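Local coordinates for uncharacterized hypothetical protein (Bacteroides vulgatus, PDB 4FMR) that is of unknown function but probably binds DNA through an HU/IHF-like domain, to which a second domain with an Ig-like fold is joined, at residues 160-166 and 215-221; 168-172 and 184-190; 6-12 and 23-28. One frame throughout, in Å; residues are numbered along the deposited sequence. Where two conformers were deposited one is given.

Contact 1: residues 160-166 and 215-221; sequences NLTVAGT and VTTQYRG
At one end of the Ig-like domain (DUF4469), the loop that leaves strand 153-159 packs along the last residues of strand 209-217 and the turn beyond it, and an ST turn at Thr217 forms the centre of the contact. Asn160 starts the loop in a left-handed conformation (phi/psi 47/52); from Thr162 to Ala164 the chain is extended. Val163 faces Thr217 (CA-CA 5.1 Å), Ala164 Tyr219 (5.3 Å) and Gly165 Gln218 (5.0 Å). With chi1 t, Thr217 OG1 donates to Thr162 O (2.6 Å) and accepts from Ala164 N (2.9 Å), while the ST turn itself is closed by Tyr219 N to Thr217 OG1 (3.2 Å). Gln218 N donates to Ala164 O (2.9 Å). Tyr219, chi1 t, lays its ring against Thr162, whose CB sits 3.8 Å from the Tyr219 ring centroid in a CH-pi contact over the face; Asn160 OD1 lies at the ring edge, 3.4 Å from Tyr219 CE2, and bonds to Gly222 N, Asn160 ND2 to Lys130 O. Val215 CG1 meets Val163 CG2 at 4.3 Å and Leu161 CD2 at 4.5 Å, on the side where Leu198 packs. Gly165 (118/154) has backbone angles that call for glycine, and a CB there would clash with Gln218 OE1, which is bonded to Asp167 N. One threonine hydroxyl thus satisfies polar backbone atoms of both segments, where no regular strand pairing is present to do so.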
loop_
_atom_site.group_PDB
_atom_site.type_symbol
_atom_site.label_atom_id
_atom_site.label_comp_id
_atom_site.label_asym_id
_atom_site.label_seq_id
_atom_site.Cartn_x
_atom_site.Cartn_y
_atom_site.Cartn_z
ATOM N N ASN B 160 -6.221 10.462 26.570
ATOM C CA ASN B 160 -6.297 11.829 27.096
ATOM C C ASN B 160 -5.722 12.859 26.111
ATOM O O ASN B 160 -4.908 13.704 26.479
ATOM C CB ASN B 160 -5.583 11.904 28.451
ATOM C CG ASN B 160 -6.291 11.071 29.480
ATOM O OD1 ASN B 160 -7.472 11.294 29.795
ATOM N ND2 ASN B 160 -5.599 10.062 29.989
ATOM N N LEU B 161 -6.218 12.809 24.873
ATOM C CA LEU B 161 -5.777 13.648 23.757
ATOM C C LEU B 161 -6.553 14.979 23.656
ATOM O O LEU B 161 -6.142 15.819 22.854
ATOM C CB LEU B 161 -5.918 12.869 22.423
ATOM C CG LEU B 161 -4.977 11.675 22.200
ATOM C CD1 LEU B 161 -5.164 11.085 20.796
ATOM C CD2 LEU B 161 -3.515 12.077 22.359
ATOM N N THR B 162 -7.638 15.183 24.469
ATOM C CA THR B 162 -8.480 16.396 24.452
ATOM C C THR B 162 -7.619 17.654 24.481
ATOM O O THR B 162 -6.781 17.798 25.368
ATOM C CB THR B 162 -9.492 16.413 25.626
ATOM O OG1 THR B 162 -10.258 15.217 25.616
ATOM C CG2 THR B 162 -10.455 17.599 25.570
ATOM N N VAL B 163 -7.817 18.546 23.503
ATOM C CA VAL B 163 -7.082 19.814 23.433
ATOM C C VAL B 163 -7.832 20.826 24.347
ATOM O O VAL B 163 -8.985 21.158 24.088
ATOM C CB VAL B 163 -6.903 20.303 21.966
ATOM C CG1 VAL B 163 -6.297 21.702 21.922
ATOM C CG2 VAL B 163 -6.036 19.329 21.162
ATOM N N ALA B 164 -7.210 21.224 25.454
ATOM C CA ALA B 164 -7.830 22.140 26.431
ATOM C C ALA B 164 -6.777 22.997 27.118
ATOM O O ALA B 164 -5.600 22.616 27.148
ATOM C CB ALA B 164 -8.624 21.356 27.476
ATOM N N GLY B 165 -7.204 24.146 27.651
ATOM C CA GLY B 165 -6.309 25.070 28.329
ATOM C C GLY B 165 -6.191 26.442 27.697
ATOM O O GLY B 165 -6.361 26.610 26.487
ATOM N N THR B 166 -5.852 27.422 28.537
ATOM C CA THR B 166 -5.682 28.845 28.209
ATOM C C THR B 166 -4.360 29.150 27.481
ATOM O O THR B 166 -4.305 30.095 26.690
ATOM C CB THR B 166 -5.727 29.669 29.505
ATOM O OG1 THR B 166 -4.740 29.168 30.419
ATOM C CG2 THR B 166 -7.107 29.657 30.157
ATOM N N VAL B 215 0.405 16.854 19.745
ATOM C CA VAL B 215 -0.788 17.235 20.498
ATOM C C VAL B 215 -0.288 17.859 21.790
ATOM O O VAL B 215 0.340 17.161 22.580
ATOM C CB VAL B 215 -1.780 16.052 20.756
ATOM C CG1 VAL B 215 -2.886 16.462 21.739
ATOM C CG2 VAL B 215 -2.387 15.518 19.454
ATOM N N THR B 216 -0.513 19.170 21.981
ATOM C CA THR B 216 -0.116 19.901 23.195
ATOM C C THR B 216 -1.399 20.299 23.939
ATOM O O THR B 216 -2.316 20.879 23.336
ATOM C CB THR B 216 0.775 21.097 22.858
ATOM O OG1 THR B 216 1.898 20.638 22.121
ATOM C CG2 THR B 216 1.241 21.856 24.096
ATOM N N THR B 217 -1.487 19.957 25.235
ATOM C CA THR B 217 -2.716 20.236 25.969
ATOM C C THR B 217 -2.458 20.358 27.466
ATOM O O THR B 217 -1.456 19.840 27.972
ATOM C CB THR B 217 -3.769 19.118 25.665
ATOM O OG1 THR B 217 -5.042 19.474 26.209
ATOM C CG2 THR B 217 -3.333 17.721 26.130
ATOM N N GLN B 218 -3.388 21.039 28.172
ATOM C CA GLN B 218 -3.365 21.188 29.633
ATOM C C GLN B 218 -4.464 20.296 30.264
ATOM O O GLN B 218 -4.746 20.395 31.463
ATOM C CB GLN B 218 -3.528 22.660 30.039
ATOM C CG GLN B 218 -2.280 23.467 29.759
ATOM C CD GLN B 218 -2.491 24.947 29.873
ATOM O OE1 GLN B 218 -3.112 25.579 29.013
ATOM N NE2 GLN B 218 -1.908 25.542 30.896
ATOM N N TYR B 219 -5.071 19.421 29.442
ATOM C CA TYR B 219 -6.089 18.465 29.858
ATOM C C TYR B 219 -5.426 17.349 30.649
ATOM O O TYR B 219 -4.529 16.680 30.130
ATOM C CB TYR B 219 -6.857 17.903 28.635
ATOM C CG TYR B 219 -7.877 16.838 28.987
ATOM C CD1 TYR B 219 -9.115 17.177 29.533
ATOM C CD2 TYR B 219 -7.599 15.489 28.786
ATOM C CE1 TYR B 219 -10.045 16.197 29.882
ATOM C CE2 TYR B 219 -8.523 14.501 29.119
ATOM C CZ TYR B 219 -9.748 14.856 29.663
ATOM O OH TYR B 219 -10.645 13.866 29.994
ATOM N N ARG B 220 -5.884 17.143 31.894
ATOM C CA ARG B 220 -5.386 16.134 32.837
ATOM C C ARG B 220 -6.108 14.794 32.663
ATOM O O ARG B 220 -7.328 14.779 32.435
ATOM C CB ARG B 220 -5.595 16.645 34.275
ATOM C CG ARG B 220 -4.868 15.839 35.352
ATOM C CD ARG B 220 -5.306 16.220 36.758
ATOM N NE ARG B 220 -5.120 17.644 37.056
ATOM C CZ ARG B 220 -3.990 18.183 37.506
ATOM N NH1 ARG B 220 -2.916 17.426 37.702
ATOM N NH2 ARG B 220 -3.924 19.487 37.754
ATOM N N GLY B 221 -5.358 13.697 32.843
ATOM C CA GLY B 221 -5.861 12.325 32.785
ATOM C C GLY B 221 -7.136 12.109 33.585
ATOM O O GLY B 221 -7.161 12.345 34.802
#

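Contact 2: residues 168-172 and 184-190; sequences PSVGV and KIDNDMI
Backbone pairing is slight here: Ile185 N donates to Val172 O (2.9 Å), with the CA atoms of Val172 and Ile185 5.6 Å apart, where strand 171-176 runs beside the end of strand 182-184. Beyond this bond the segments separate, Gly171 and Asn187 lying 6.4 Å apart between CA atoms, and two waters bridge the gap. Water 2 links Val172 N (2.9 Å), Ile185 O (2.6 Å) and Asn187 OD1 (2.9 Å); water 1 joins Val170 O (3.0 Å) to Asn187 ND2 (2.8 Å). Lys184, all four chi angles t, stretches along 168-172 so that its NZ donates to Val170 O (2.7 Å). Gly171 is required by its phi/psi of 140/-171, and a CB would also clash with Lys184 CE. The apolar contacts are made by Val172, with CG1 3.9 Å from Ile185 CD1 and CG2 4.1 Å from Ile190 CD1, and Leu213 packs on Val172. Within 184-190 an Asx turn, Asp188 N to Asp186 OD1 (3.1 Å), opens the 3-10 turn 187-189, with Met189 N bonded to Asp186 O (2.8 Å). This turn carries the chain from one sheet of the Ig-like domain to the other. Direct pairing thus gives way to lysine and water bridges as the segments part.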
loop_
_atom_site.group_PDB
_atom_site.type_symbol
_atom_site.label_atom_id
_atom_site.label_comp_id
_atom_site.label_asym_id
_atom_site.label_seq_id
_atom_site.Cartn_x
_atom_site.Cartn_y
_atom_site.Cartn_z
ATOM N N PRO B 168 -1.369 29.659 25.034
ATOM C CA PRO B 168 -1.385 29.779 23.560
ATOM C C PRO B 168 -0.674 28.636 22.814
ATOM O O PRO B 168 -0.905 28.507 21.609
ATOM C CB PRO B 168 -0.654 31.104 23.301
ATOM C CG PRO B 168 -0.748 31.864 24.609
ATOM C CD PRO B 168 -0.655 30.800 25.653
ATOM N N SER B 169 0.175 27.818 23.496
ATOM C CA SER B 169 0.885 26.683 22.868
ATOM C C SER B 169 -0.042 25.448 22.653
ATOM O O SER B 169 0.297 24.571 21.870
ATOM C CB SER B 169 2.093 26.269 23.704
ATOM O OG SER B 169 1.687 25.789 24.976
ATOM N N VAL B 170 -1.187 25.389 23.355
ATOM C CA VAL B 170 -2.172 24.301 23.310
ATOM C C VAL B 170 -2.720 24.170 21.866
ATOM O O VAL B 170 -3.003 25.168 21.216
ATOM C CB VAL B 170 -3.275 24.586 24.377
ATOM C CG1 VAL B 170 -4.585 23.869 24.099
ATOM C CG2 VAL B 170 -2.774 24.292 25.788
ATOM N N GLY B 171 -2.783 22.937 21.369
ATOM C CA GLY B 171 -3.231 22.648 20.016
ATOM C C GLY B 171 -2.444 21.570 19.298
ATOM O O GLY B 171 -1.630 20.857 19.898
ATOM N N VAL B 172 -2.724 21.428 17.998
ATOM C CA VAL B 172 -2.083 20.439 17.143
ATOM C C VAL B 172 -1.140 21.167 16.189
ATOM O O VAL B 172 -1.520 22.173 15.592
ATOM C CB VAL B 172 -3.089 19.528 16.388
ATOM C CG1 VAL B 172 -2.366 18.341 15.748
ATOM C CG2 VAL B 172 -4.189 19.034 17.327
ATOM N N LYS B 184 0.851 25.273 12.702
ATOM C CA LYS B 184 -0.132 25.014 13.718
ATOM C C LYS B 184 -1.512 24.955 13.067
ATOM O O LYS B 184 -1.893 25.847 12.311
ATOM C CB LYS B 184 -0.093 26.032 14.864
ATOM C CG LYS B 184 -0.988 25.576 16.031
ATOM C CD LYS B 184 -0.766 26.362 17.277
ATOM C CE LYS B 184 -1.757 25.949 18.322
ATOM N NZ LYS B 184 -1.722 26.864 19.483
ATOM N N ILE B 185 -2.248 23.892 13.356
ATOM C CA ILE B 185 -3.619 23.715 12.911
ATOM C C ILE B 185 -4.493 24.657 13.757
ATOM O O ILE B 185 -4.374 24.666 14.989
ATOM C CB ILE B 185 -4.014 22.206 13.038
ATOM C CG1 ILE B 185 -3.340 21.385 11.909
ATOM C CG2 ILE B 185 -5.547 21.989 13.076
ATOM C CD1 ILE B 185 -3.041 20.013 12.263
ATOM N N ASP B 186 -5.355 25.459 13.104
ATOM C CA ASP B 186 -6.271 26.348 13.824
ATOM C C ASP B 186 -7.175 25.488 14.706
ATOM O O ASP B 186 -7.608 24.415 14.280
ATOM C CB ASP B 186 -7.091 27.217 12.851
ATOM C CG ASP B 186 -7.842 28.386 13.500
ATOM O OD1 ASP B 186 -8.631 28.143 14.447
ATOM O OD2 ASP B 186 -7.696 29.529 13.013
ATOM N N ASN B 187 -7.405 25.928 15.948
ATOM C CA ASN B 187 -8.207 25.207 16.932
ATOM C C ASN B 187 -9.608 24.885 16.435
ATOM O O ASN B 187 -10.155 23.878 16.882
ATOM C CB ASN B 187 -8.306 25.991 18.236
ATOM C CG ASN B 187 -7.090 25.867 19.123
ATOM O OD1 ASN B 187 -6.256 24.955 18.996
ATOM N ND2 ASN B 187 -6.997 26.761 20.086
ATOM N N ASP B 188 -10.171 25.691 15.492
ATOM C CA ASP B 188 -11.514 25.434 14.953
ATOM C C ASP B 188 -11.476 24.243 13.955
ATOM O O ASP B 188 -12.537 23.675 13.668
ATOM C CB ASP B 188 -12.161 26.696 14.324
ATOM C CG ASP B 188 -11.549 27.316 13.069
ATOM O OD1 ASP B 188 -10.499 26.816 12.597
ATOM O OD2 ASP B 188 -12.127 28.299 12.553
HETATM N N MSE B 189 -10.246 23.850 13.472
HETATM C CA MSE B 189 -10.077 22.725 12.558
HETATM C C MSE B 189 -9.951 21.416 13.357
HETATM O O MSE B 189 -9.710 20.352 12.790
HETATM C CB MSE B 189 -8.900 22.957 11.615
HETATM C CG MSE B 189 -9.075 24.222 10.784
HETATM SE SE MSE B 189 -10.584 24.137 9.534
HETATM C CE MSE B 189 -12.205 24.706 10.581
ATOM N N ILE B 190 -10.156 21.504 14.688
ATOM C CA ILE B 190 -10.255 20.355 15.580
ATOM C C ILE B 190 -11.770 20.127 15.600
ATOM O O ILE B 190 -12.485 20.957 16.152
ATOM C CB ILE B 190 -9.590 20.518 16.978
ATOM C CG1 ILE B 190 -8.059 20.809 16.859
ATOM C CG2 ILE B 190 -9.879 19.261 17.846
ATOM C CD1 ILE B 190 -7.404 21.382 18.153
HETATM O O HOH W 1 -4.745 27.581 21.625
HETATM O O HOH W 2 -4.747 23.268 17.160
#

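Contact 3: residues 6-12 and 23-28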
loop_
_atom_site.group_PDB
_atom_site.type_symbol
_atom_site.label_atom_id
_atom_site.label_comp_id
_atom_site.label_asym_id
_atom_site.label_seq_id
_atom_site.Cartn_x
_atom_site.Cartn_y
_atom_site.Cartn_z
ATOM N N LEU B 6 12.448 -4.960 15.586
ATOM C CA LEU B 6 11.384 -3.960 15.673
ATOM C C LEU B 6 10.924 -3.875 17.143
ATOM O O LEU B 6 10.759 -4.914 17.793
ATOM C CB LEU B 6 10.188 -4.247 14.735
ATOM C CG LEU B 6 10.395 -4.128 13.225
ATOM C CD1 LEU B 6 9.158 -4.566 12.490
ATOM C CD2 LEU B 6 10.739 -2.723 12.820
ATOM N N LYS B 7 10.778 -2.649 17.674
ATOM C CA LYS B 7 10.315 -2.418 19.051
ATOM C C LYS B 7 8.835 -2.044 19.014
ATOM O O LYS B 7 8.451 -1.175 18.226
ATOM C CB LYS B 7 11.147 -1.333 19.748
ATOM C CG LYS B 7 12.598 -1.726 19.992
ATOM C CD LYS B 7 13.399 -0.525 20.428
ATOM C CE LYS B 7 14.837 -0.858 20.706
ATOM N NZ LYS B 7 15.541 0.302 21.302
ATOM N N ALA B 8 7.994 -2.718 19.819
ATOM C CA ALA B 8 6.559 -2.443 19.781
ATOM C C ALA B 8 5.918 -2.343 21.173
ATOM O O ALA B 8 6.218 -3.137 22.071
ATOM C CB ALA B 8 5.849 -3.520 18.983
ATOM N N TRP B 9 5.010 -1.360 21.319
ATOM C CA TRP B 9 4.195 -1.108 22.508
ATOM C C TRP B 9 2.880 -1.848 22.429
ATOM O O TRP B 9 2.413 -2.166 21.328
ATOM C CB TRP B 9 3.882 0.391 22.680
ATOM C CG TRP B 9 5.050 1.302 22.863
ATOM C CD1 TRP B 9 5.465 2.281 22.008
ATOM C CD2 TRP B 9 5.872 1.413 24.033
ATOM N NE1 TRP B 9 6.524 2.971 22.557
ATOM C CE2 TRP B 9 6.808 2.444 23.792
ATOM C CE3 TRP B 9 5.922 0.724 25.259
ATOM C CZ2 TRP B 9 7.788 2.801 24.728
ATOM C CZ3 TRP B 9 6.900 1.072 26.182
ATOM C CH2 TRP B 9 7.823 2.094 25.911
ATOM N N LEU B 10 2.234 -2.045 23.588
ATOM C CA LEU B 10 0.913 -2.652 23.670
ATOM C C LEU B 10 -0.080 -1.536 23.986
ATOM O O LEU B 10 -0.106 -1.022 25.108
ATOM C CB LEU B 10 0.871 -3.796 24.705
ATOM C CG LEU B 10 1.709 -5.042 24.389
ATOM C CD1 LEU B 10 1.978 -5.853 25.642
ATOM C CD2 LEU B 10 1.039 -5.907 23.354
ATOM N N VAL B 11 -0.818 -1.091 22.959
ATOM C CA VAL B 11 -1.801 -0.006 23.069
ATOM C C VAL B 11 -3.209 -0.595 22.894
ATOM O O VAL B 11 -3.351 -1.717 22.395
ATOM C CB VAL B 11 -1.539 1.180 22.081
ATOM C CG1 VAL B 11 -0.220 1.890 22.383
ATOM C CG2 VAL B 11 -1.606 0.741 20.617
ATOM N N ASP B 12 -4.242 0.161 23.309
ATOM C CA ASP B 12 -5.634 -0.269 23.184
ATOM C C ASP B 12 -6.105 -0.103 21.737
ATOM O O ASP B 12 -5.721 0.858 21.062
ATOM C CB ASP B 12 -6.536 0.500 24.163
ATOM C CG ASP B 12 -6.315 0.098 25.612
ATOM O OD1 ASP B 12 -6.644 -1.058 25.964
ATOM O OD2 ASP B 12 -5.813 0.938 26.395
ATOM N N LYS B 23 -5.906 -5.758 23.041
ATOM C CA LYS B 23 -4.652 -5.022 22.795
ATOM C C LYS B 23 -4.043 -5.324 21.407
ATOM O O LYS B 23 -4.209 -6.425 20.868
ATOM C CB LYS B 23 -3.603 -5.335 23.884
ATOM C CG LYS B 23 -3.911 -4.775 25.277
ATOM C CD LYS B 23 -3.646 -3.271 25.413
ATOM C CE LYS B 23 -3.799 -2.794 26.839
ATOM N NZ LYS B 23 -3.575 -1.330 26.965
ATOM N N ILE B 24 -3.335 -4.317 20.848
ATOM C CA ILE B 24 -2.651 -4.340 19.545
ATOM C C ILE B 24 -1.191 -3.858 19.693
ATOM O O ILE B 24 -0.865 -3.183 20.672
ATOM C CB ILE B 24 -3.400 -3.486 18.475
ATOM C CG1 ILE B 24 -3.714 -2.052 18.993
ATOM C CG2 ILE B 24 -4.653 -4.206 17.972
ATOM C CD1 ILE B 24 -3.890 -0.946 17.895
ATOM N N PHE B 25 -0.332 -4.167 18.694
ATOM C CA PHE B 25 1.064 -3.734 18.700
ATOM C C PHE B 25 1.221 -2.407 17.943
ATOM O O PHE B 25 0.627 -2.213 16.879
ATOM C CB PHE B 25 1.988 -4.805 18.107
ATOM C CG PHE B 25 1.959 -6.147 18.800
ATOM C CD1 PHE B 25 2.648 -6.350 19.991
ATOM C CD2 PHE B 25 1.288 -7.226 18.232
ATOM C CE1 PHE B 25 2.639 -7.602 20.620
ATOM C CE2 PHE B 25 1.283 -8.478 18.859
ATOM C CZ PHE B 25 1.961 -8.658 20.048
ATOM N N GLN B 26 1.995 -1.489 18.527
ATOM C CA GLN B 26 2.275 -0.171 17.977
ATOM C C GLN B 26 3.761 -0.003 17.842
ATOM O O GLN B 26 4.448 -0.010 18.856
ATOM C CB GLN B 26 1.678 0.947 18.864
ATOM C CG GLN B 26 1.995 2.368 18.363
ATOM C CD GLN B 26 1.927 3.444 19.421
ATOM O OE1 GLN B 26 2.572 3.388 20.470
ATOM N NE2 GLN B 26 1.262 4.523 19.097
ATOM N N LEU B 27 4.258 0.187 16.600
ATOM C CA LEU B 27 5.685 0.385 16.349
ATOM C C LEU B 27 6.184 1.647 17.024
ATOM O O LEU B 27 5.523 2.677 16.983
ATOM C CB LEU B 27 5.997 0.450 14.829
ATOM C CG LEU B 27 7.479 0.706 14.389
ATOM C CD1 LEU B 27 8.386 -0.468 14.728
ATOM C CD2 LEU B 27 7.571 1.037 12.897
ATOM N N GLU B 28 7.342 1.531 17.675
ATOM C CA GLU B 28 8.094 2.635 18.244
ATOM C C GLU B 28 9.021 3.063 17.116
ATOM O O GLU B 28 10.013 2.369 16.836
ATOM C CB GLU B 28 8.815 2.198 19.532
ATOM C CG GLU B 28 9.474 3.334 20.295
ATOM C CD GLU B 28 10.347 2.922 21.465
ATOM O OE1 GLU B 28 11.231 2.054 21.280
ATOM O OE2 GLU B 28 10.189 3.518 22.554
HETATM O O HOH W 3 11.442 -0.253 16.255
#
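Strands 6-12 and 23-27 form an antiparallel hairpin whose local axes, 4.3 Å apart at their closest, are at 139°, a marked twist. Trp9 with Gln26 and Val11 with Ile24 are the hydrogen-bonded pairs: Trp9 N to Gln26 O and Gln26 N to Trp9 O are both 2.9 Å, Val11 N to Ile24 O 3.1 Å and Ile24 N to Val11 O 3.0 Å. The pairing runs on to Glu28 N with Lys7 O (3.0 Å), and a water spans Lys7 N and Glu28 O. On the face bearing Ala8, Leu10, Phe25 and Leu27, the small Ala8 makes a hollow beside the bulky phenylalanine, its CB 4.2 Å from Phe25 CB, while Leu10 CD2 presses on Phe25 CE1 at 3.6 Å. Leu6 CD2 fits against Leu27 CD1 at 3.8 Å. The second subunit covers this side: its Trp95 ring meets Phe25, its Phe86 packs on Ala8 and its Ala90 on Leu10. On the other face Trp9 is the large bump, set between Gln26, whose OE1 is 3.5 Å from Trp9 CD1, and Glu28, whose OE2 is 3.3 Å from Trp9 CZ2; Arg127 adds a cation-pi contact. Val11 CG2 rests on Ile24 CG1 at 3.9 Å, and Gln26 NE2 bonds to Gly134 O of strand 132-138. At the loop end Lys23 folds its side chain across Val11 O to a salt bridge, NZ to Asp12 OD2 3.2 Å. This N-terminal hairpin precedes the helices of the HU/IHF-like DNA-binding domain; it pairs with strand 119-126 and packs on the second subunit, a dimeric association consistent with that family.

Overall arrangement
Contacts 1 and 2 belong to the Ig-like domain and touch: strands 209-217 and 171-176 are neighbours in one sheet, probably bonded through Thr216 O and Gly171 N (2.9 Å), and Val170 packs on Val163 and Gln218. All three contacts are partly buried, contact 2 having the more exposed edge (Pro168, Ser169, Lys184, Asn187). Contacts 1 and 2 lie where strands give way to loops, so side chains carry much of the polar bonding, a threonine hydroxyl in one, a lysine and waters in the other. Contact 3, in the DNA-binding domain, is a regular backbone-paired hairpin and buries more area; it alone meets the second subunit, largely through its buried apolar face, with backbone hydrogen bonds from Lys23.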